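Local atomic coordinates of MlnE (Bacillus amyloliquefaciens subsp. plantarum, PDB entry 5D2E), a protein that probably reduces beta-keto groups of polyketide intermediates with NADPH, as the N-terminal B-type ketoreductase portion of a macrolactin assembly-line synthase. Residues Y153-M158 and I173-E178; K196-E201 and F205-A210. All coordinates share one frame; numbering follows the deposited sequence.

Contact 1 (Y153-M158 and I173-E178); sequences YSLFQM and ILYLYE
Leu155 and Tyr175 make the nearest approach between helix segment 153-158 and strand segment 173-178, with the methyl Leu155 CD1 4.0 Å from the ring carbon Tyr175 CD1. The methyl comes in obliquely to the aromatic ring, and the two side chains cross at about a right angle. Tyr175 holds its CG anti to the backbone N (chi1 161°), a setting that lays the ring along the strand, with its CD1 side passing the leucine and its hydroxyl pointing to helix 186-201. One helical turn further on, the Met158 side chain, extended as far as the sulfur and then bent (chi3 80°), brings its methyl in: Met158 CE lies 4.3 Å from the branch methyl Ile173 CG2, a looser touch. The spacing of three residues on the helix is matched by two on the strand, so that one ridge of the helix meets one face of the strand.

Around this first shell, Val191 of helix 186-201 touches both Leu155 and Tyr175, and Leu195 adds to the cover of the ring. In the same helix, the backbone oxygen of Tyr188 accepts a hydrogen bond from Tyr175 OH. This bond probably limits how far the ring can shift beside the leucine methyl. With all four touching residues buried and the contact itself purely apolar, cohesion here rests on dispersion and the exclusion of water, while the tyrosine's polar end is satisfied by the neighbouring helix.

Contact 2 (K196-E201 and F205-A210); sequences KTVQAE and FTCKAA
This is a helix-on-strand packing contact at a tight connection: the last turns of helix 186-201 lie against the start of strand 205-214, with three residues between them. The axes of segments 196-201 and 205-210 run nearly antiparallel, at 168°, and approach to 7.5 Å, as expected where a Rossmann-like helix returns the chain to its sheet. Val198 supplies the apolar part with a single methyl. Its CG1, anti to the backbone N (chi1 166°), reaches two strand side chains, standing 4.0 Å from Cys207 SG and meeting the Phe205 ring at its edge, near the ring plane, with CG1 4.1 Å from Phe205 CD2. Gln199 takes the more open flank of the contact. Its extended chain reaches out to the strand backbone, and Gln199 CG passes 3.1 Å from Phe205 O, bringing the terminal amide to the backbone around Thr206 and Cys207. Helix 141-164 closes the buried side, with Phe159 touching both Val198 and Cys207 and Met163 touching Phe205. On the sheet side, strand 205-214 lies between strands 171-180 and 242-245, with Ile173 against Phe205 and Phe242 against Ala209.

How the contacts relate
Contacts 1 and 2 follow one another along the chain, the first closing before the second opens, and their centres lie 11 Å apart. Each packs a helix on the strand that follows it, within successive beta-alpha-beta units that share strand 171-180. Strands 171-180 and 205-214 are parallel neighbours, joined where Ile173 N and Ile173 O probably hydrogen-bond to Thr206 O and Lys208 N, at 2.7 and 2.8 Å. Helices 141-164 and 186-201 touch through Phe159 on Val198 and Leu155 on Val191, forming a common layer. Both contacts lie in the Rossmann-like part preceding the NADP-binding residues, probably the structural subdomain beside the catalytic one, as in other polyketide ketoreductases.

Contact 1 (Y153-M158 and I173-E178)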
# COMPACT_ATOMS: atom_id res chain seq x y z
N TYR A 153 -13.41 1.47 -0.99
CA TYR A 153 -14.50 2.35 -1.30
C TYR A 153 -15.63 2.33 -0.25
O TYR A 153 -16.17 3.38 0.09
CB TYR A 153 -15.01 2.17 -2.71
CG TYR A 153 -14.01 2.64 -3.78
CD1 TYR A 153 -13.67 3.97 -3.90
CD2 TYR A 153 -13.44 1.76 -4.66
CE1 TYR A 153 -12.74 4.40 -4.87
CE2 TYR A 153 -12.51 2.17 -5.63
CZ TYR A 153 -12.18 3.48 -5.74
OH TYR A 153 -11.27 3.83 -6.69
N SER A 154 -15.94 1.17 0.28
CA SER A 154 -16.97 1.07 1.28
C SER A 154 -16.53 1.88 2.50
O SER A 154 -17.29 2.62 3.12
CB SER A 154 -17.15 -0.41 1.72
OG SER A 154 -18.01 -0.39 2.88
N LEU A 155 -15.27 1.75 2.87
CA LEU A 155 -14.74 2.50 4.01
C LEU A 155 -14.72 4.00 3.76
O LEU A 155 -14.98 4.76 4.67
CB LEU A 155 -13.35 1.99 4.42
CG LEU A 155 -13.27 0.66 5.20
CD1 LEU A 155 -11.83 0.22 5.21
CD2 LEU A 155 -13.87 0.70 6.62
N PHE A 156 -14.36 4.39 2.55
CA PHE A 156 -14.39 5.80 2.21
C PHE A 156 -15.82 6.34 2.35
O PHE A 156 -16.00 7.37 3.02
CB PHE A 156 -13.89 5.99 0.81
CG PHE A 156 -14.33 7.27 0.20
CD1 PHE A 156 -13.81 8.47 0.65
CD2 PHE A 156 -15.24 7.25 -0.82
CE1 PHE A 156 -14.23 9.66 0.08
CE2 PHE A 156 -15.65 8.43 -1.37
CZ PHE A 156 -15.13 9.63 -0.94
N GLN A 157 -16.81 5.64 1.77
CA GLN A 157 -18.20 6.07 1.90
C GLN A 157 -18.61 6.15 3.40
O GLN A 157 -19.28 7.12 3.84
CB GLN A 157 -19.18 5.22 1.12
CG GLN A 157 -18.99 5.12 -0.40
CD GLN A 157 -19.08 6.44 -1.16
OE1 GLN A 157 -18.78 6.54 -2.38
NE2 GLN A 157 -19.58 7.43 -0.47
N MET A 158 -18.20 5.15 4.17
CA MET A 158 -18.60 5.06 5.55
C MET A 158 -18.00 6.20 6.35
O MET A 158 -18.71 6.90 7.05
CB MET A 158 -18.17 3.72 6.14
CG MET A 158 -18.53 3.59 7.62
SD MET A 158 -17.63 2.24 8.44
CE MET A 158 -16.05 3.10 8.70
N ILE A 173 -13.08 1.66 15.21
CA ILE A 173 -13.45 0.97 13.98
C ILE A 173 -12.52 -0.25 13.80
O ILE A 173 -11.31 -0.07 13.83
CB ILE A 173 -13.30 1.86 12.77
CG1 ILE A 173 -14.22 3.10 12.86
CG2 ILE A 173 -13.57 1.04 11.50
CD1 ILE A 173 -13.54 4.35 13.41
N LEU A 174 -13.08 -1.44 13.65
CA LEU A 174 -12.32 -2.64 13.46
C LEU A 174 -12.67 -3.15 12.12
O LEU A 174 -13.82 -3.53 11.87
CB LEU A 174 -12.58 -3.69 14.58
CG LEU A 174 -11.87 -5.04 14.38
CD1 LEU A 174 -10.34 -4.94 14.36
CD2 LEU A 174 -12.32 -6.00 15.49
N TYR A 175 -11.68 -3.14 11.23
CA TYR A 175 -11.78 -3.62 9.89
C TYR A 175 -11.19 -5.02 9.85
O TYR A 175 -10.08 -5.22 10.27
CB TYR A 175 -11.02 -2.68 8.97
CG TYR A 175 -10.66 -3.26 7.65
CD1 TYR A 175 -11.59 -3.46 6.64
CD2 TYR A 175 -9.34 -3.68 7.42
CE1 TYR A 175 -11.21 -4.07 5.44
CE2 TYR A 175 -8.98 -4.28 6.22
CZ TYR A 175 -9.90 -4.47 5.25
OH TYR A 175 -9.42 -5.03 4.06
N LEU A 176 -11.97 -5.98 9.32
CA LEU A 176 -11.62 -7.38 9.19
C LEU A 176 -11.64 -7.84 7.76
O LEU A 176 -12.48 -7.45 6.99
CB LEU A 176 -12.61 -8.29 9.95
CG LEU A 176 -12.99 -7.84 11.35
CD1 LEU A 176 -14.10 -8.67 12.00
CD2 LEU A 176 -11.76 -7.87 12.19
N TYR A 177 -10.68 -8.70 7.43
CA TYR A 177 -10.66 -9.38 6.17
C TYR A 177 -10.14 -10.81 6.35
O TYR A 177 -9.37 -11.08 7.26
CB TYR A 177 -9.80 -8.70 5.12
CG TYR A 177 -8.34 -8.62 5.35
CD1 TYR A 177 -7.80 -7.62 6.16
CD2 TYR A 177 -7.46 -9.55 4.76
CE1 TYR A 177 -6.43 -7.51 6.35
CE2 TYR A 177 -6.09 -9.44 4.94
CZ TYR A 177 -5.59 -8.44 5.75
OH TYR A 177 -4.25 -8.33 5.97
N GLU A 178 -10.54 -11.67 5.42
CA GLU A 178 -10.16 -13.05 5.45
C GLU A 178 -9.00 -13.30 4.51
O GLU A 178 -8.87 -12.69 3.45
CB GLU A 178 -11.28 -13.95 4.99
CG GLU A 178 -12.49 -13.96 5.90
CD GLU A 178 -13.57 -14.89 5.36
OE1 GLU A 178 -13.47 -15.39 4.21
OE2 GLU A 178 -14.46 -15.16 6.12

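Contact 2 (K196-E201 and F205-A210)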
# COMPACT_ATOMS: atom_id res chain seq x y z
N LYS A 196 -4.78 4.20 8.92
CA LYS A 196 -3.80 4.98 9.70
C LYS A 196 -3.96 6.43 9.32
O LYS A 196 -3.83 7.30 10.15
CB LYS A 196 -2.37 4.59 9.35
CG LYS A 196 -1.90 3.34 10.02
CD LYS A 196 -0.45 3.12 9.56
CE LYS A 196 0.30 2.28 10.54
NZ LYS A 196 1.34 1.62 9.73
N THR A 197 -4.23 6.70 8.05
CA THR A 197 -4.37 8.14 7.67
C THR A 197 -5.73 8.72 8.06
O THR A 197 -5.80 9.85 8.50
CB THR A 197 -3.72 8.57 6.32
OG1 THR A 197 -4.34 9.76 5.66
CG2 THR A 197 -3.33 7.47 5.46
N VAL A 198 -6.80 7.91 8.02
CA VAL A 198 -8.10 8.37 8.60
C VAL A 198 -7.88 8.80 10.05
O VAL A 198 -8.37 9.86 10.51
CB VAL A 198 -9.17 7.26 8.52
CG1 VAL A 198 -10.37 7.56 9.40
CG2 VAL A 198 -9.54 7.03 7.07
N GLN A 199 -7.18 7.96 10.81
CA GLN A 199 -6.95 8.25 12.18
C GLN A 199 -6.11 9.56 12.35
O GLN A 199 -6.34 10.31 13.28
CB GLN A 199 -6.26 7.10 12.89
CG GLN A 199 -6.30 7.24 14.40
CD GLN A 199 -5.92 6.00 15.20
OE1 GLN A 199 -5.41 6.11 16.29
NE2 GLN A 199 -6.15 4.87 14.69
N ALA A 200 -5.16 9.81 11.46
CA ALA A 200 -4.35 11.05 11.55
C ALA A 200 -5.23 12.25 11.23
O ALA A 200 -5.08 13.31 11.82
CB ALA A 200 -3.18 10.99 10.60
N GLU A 201 -6.19 12.09 10.31
CA GLU A 201 -7.12 13.14 9.97
C GLU A 201 -8.19 13.36 11.01
O GLU A 201 -8.64 14.49 11.17
CB GLU A 201 -7.77 12.85 8.63
CG GLU A 201 -6.78 12.92 7.50
CD GLU A 201 -7.40 12.63 6.15
OE1 GLU A 201 -8.67 12.54 6.01
OE2 GLU A 201 -6.58 12.45 5.21
N PHE A 205 -11.37 8.91 15.74
CA PHE A 205 -11.60 7.60 15.14
C PHE A 205 -10.38 6.71 15.36
O PHE A 205 -9.35 6.85 14.69
CB PHE A 205 -11.86 7.71 13.65
CG PHE A 205 -13.19 8.29 13.26
CD1 PHE A 205 -14.19 8.61 14.20
CD2 PHE A 205 -13.44 8.55 11.93
CE1 PHE A 205 -15.42 9.13 13.76
CE2 PHE A 205 -14.64 9.07 11.51
CZ PHE A 205 -15.64 9.35 12.43
N THR A 206 -10.47 5.78 16.29
CA THR A 206 -9.40 4.85 16.49
C THR A 206 -9.65 3.67 15.57
O THR A 206 -10.72 2.98 15.65
CB THR A 206 -9.38 4.36 17.94
OG1 THR A 206 -9.29 5.47 18.79
CG2 THR A 206 -8.21 3.39 18.18
N CYS A 207 -8.68 3.38 14.72
CA CYS A 207 -8.88 2.46 13.61
C CYS A 207 -7.95 1.28 13.74
O CYS A 207 -6.74 1.43 13.89
CB CYS A 207 -8.63 3.16 12.30
SG CYS A 207 -9.75 4.48 11.86
N LYS A 208 -8.52 0.08 13.66
CA LYS A 208 -7.73 -1.15 13.74
C LYS A 208 -8.02 -2.04 12.59
O LYS A 208 -9.13 -2.00 12.07
CB LYS A 208 -8.05 -1.86 15.05
CG LYS A 208 -7.85 -0.92 16.22
CD LYS A 208 -7.68 -1.57 17.58
CE LYS A 208 -8.98 -1.78 18.33
NZ LYS A 208 -8.68 -2.40 19.65
N ALA A 209 -7.04 -2.88 12.20
CA ALA A 209 -7.20 -3.79 11.06
C ALA A 209 -6.77 -5.19 11.47
O ALA A 209 -5.82 -5.33 12.24
CB ALA A 209 -6.42 -3.33 9.85
N ALA A 210 -7.51 -6.21 11.07
CA ALA A 210 -7.20 -7.57 11.52
C ALA A 210 -7.44 -8.55 10.34
O ALA A 210 -8.50 -8.54 9.72
CB ALA A 210 -8.01 -7.96 12.73